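Local coordinates for protein phytase (Citrobacter braakii, PDB 3ZHC) that is a phytase whose chain belongs to branch 2 of the histidine phosphatase superfamily, at residues 377-380 / 381-384. The protein carries 2 engineered substitutions. Residues are numbered along the deposited sequence; the frame is centred on the assembly and turned at random.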
loop_
_atom_site.group_PDB
_atom_site.type_symbol
_atom_site.label_atom_id
_atom_site.label_comp_id
_atom_site.label_asym_id
_atom_site.label_seq_id
_atom_site.Cartn_x
_atom_site.Cartn_y
_atom_site.Cartn_z
ATOM N N THR B 377 -7.502 -6.143 14.881
ATOM C CA THR B 377 -6.623 -4.987 14.735
ATOM C C THR B 377 -5.630 -4.989 15.902
ATOM O O THR B 377 -5.883 -5.623 16.944
ATOM C CB THR B 377 -7.390 -3.641 14.696
ATOM O OG1 THR B 377 -8.165 -3.481 15.883
ATOM C CG2 THR B 377 -8.318 -3.578 13.482
ATOM N N LEU B 378 -4.511 -4.300 15.731
ATOM C CA LEU B 378 -3.469 -4.232 16.772
ATOM C C LEU B 378 -4.026 -3.583 18.062
ATOM O O LEU B 378 -3.690 -3.988 19.164
ATOM C CB LEU B 378 -2.222 -3.490 16.236
ATOM C CG LEU B 378 -0.939 -3.440 17.083
ATOM C CD1 LEU B 378 -0.512 -4.836 17.541
ATOM C CD2 LEU B 378 0.183 -2.754 16.309
ATOM N N ARG B 379 -4.880 -2.579 17.879
ATOM C CA ARG B 379 -5.617 -1.919 18.965
ATOM C C ARG B 379 -6.496 -2.933 19.711
ATOM O O ARG B 379 -6.503 -2.963 20.951
ATOM C CB ARG B 379 -6.492 -0.808 18.376
ATOM C CG ARG B 379 -7.140 0.171 19.359
ATOM C CD ARG B 379 -6.152 1.189 19.904
ATOM N NE ARG B 379 -5.530 0.785 21.176
ATOM C CZ ARG B 379 -4.465 1.381 21.726
ATOM N NH1 ARG B 379 -3.847 2.431 21.128
ATOM N NH2 ARG B 379 -3.998 0.930 22.886
ATOM N N ASP B 380 -7.230 -3.768 18.948
ATOM C CA ASP B 380 -8.109 -4.810 19.549
ATOM C C ASP B 380 -7.318 -5.931 20.264
ATOM O O ASP B 380 -7.864 -6.597 21.135
ATOM C CB ASP B 380 -9.088 -5.412 18.502
ATOM C CG ASP B 380 -10.270 -4.448 18.134
ATOM O OD1 ASP B 380 -10.303 -3.267 18.583
ATOM O OD2 ASP B 380 -11.174 -4.892 17.386
ATOM N N MET B 381 -6.050 -6.133 19.883
ATOM C CA MET B 381 -5.164 -7.062 20.590
ATOM C C MET B 381 -4.730 -6.396 21.876
ATOM O O MET B 381 -4.899 -6.957 22.952
ATOM C CB MET B 381 -3.951 -7.427 19.750
ATOM C CG MET B 381 -4.302 -8.262 18.526
ATOM S SD MET B 381 -2.925 -8.557 17.445
ATOM C CE MET B 381 -3.694 -9.622 16.203
ATOM N N ARG B 382 -4.176 -5.188 21.735
ATOM C CA ARG B 382 -3.713 -4.344 22.849
ATOM C C ARG B 382 -4.745 -4.210 23.960
ATOM O O ARG B 382 -4.409 -4.376 25.120
ATOM C CB ARG B 382 -3.351 -2.936 22.319
ATOM C CG ARG B 382 -2.714 -1.946 23.328
ATOM C CD ARG B 382 -1.416 -2.448 23.807
ATOM N NE ARG B 382 -0.618 -1.452 24.544
ATOM C CZ ARG B 382 0.647 -1.650 24.944
ATOM N NH1 ARG B 382 1.280 -2.809 24.682
ATOM N NH2 ARG B 382 1.294 -0.692 25.610
ATOM N N ASP B 383 -5.989 -3.921 23.588
ATOM C CA ASP B 383 -7.099 -3.749 24.544
ATOM C C ASP B 383 -7.832 -5.043 24.924
ATOM O O ASP B 383 -8.627 -5.034 25.862
ATOM C CB ASP B 383 -8.150 -2.789 23.960
ATOM C CG ASP B 383 -7.598 -1.418 23.635
ATOM O OD1 ASP B 383 -6.644 -0.957 24.278
ATOM O OD2 ASP B 383 -8.142 -0.792 22.716
ATOM N N ILE B 384 -7.560 -6.148 24.194
ATOM C CA ILE B 384 -8.310 -7.433 24.318
ATOM C C ILE B 384 -9.810 -7.109 24.195
ATOM O O ILE B 384 -10.620 -7.408 25.092
ATOM C CB ILE B 384 -7.981 -8.244 25.607
ATOM C CG1 ILE B 384 -6.480 -8.398 25.792
ATOM C CG2 ILE B 384 -8.650 -9.635 25.550
ATOM C CD1 ILE B 384 -6.097 -9.167 27.055
#
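The tip of Arg379 curls back to Asp383, four residues on, in an i to i+4 salt bridge on the exposed side of the short helix 378-382, although the side chain starts off away from it. From CB the chain leaves with CG anti to the backbone N (chi1 -169°), and Arg379 CG lies 3.6 Å from Asp383 OD2. Bends at chi2 and chi3 fold the chain back, CD passing the same oxygen. Arg379 NE then gives Asp383 OD2 a weak hydrogen bond of 3.4 Å; OD2 sits at the guanidinium edge, and the two flat groups are turned only 16° apart. At the tip, Arg379 NH2 meets Arg382 CG obliquely at 3.2 Å. The backbone bond from Asp383 N to Arg379 O, 2.9 Å, holds the main chain of Asp383 one turn from Arg379. Both helix ends are closed: Thr377 OG1, at the N-cap, accepts from Asp380 N at 3.2 Å, while Ile384 leaves helical geometry with positive phi (51°) in a Schellman motif, one of whose bonds runs from Ile384 N to Met381 O. Arg382 sends its NH1 to the carbonyl oxygens of Glu246 and Met250. Leu378 and Met381 are buried against helix 231-247, Met381 also reaching Leu76 of helix 71-90, so the helix that follows strand 366-375 packs against both.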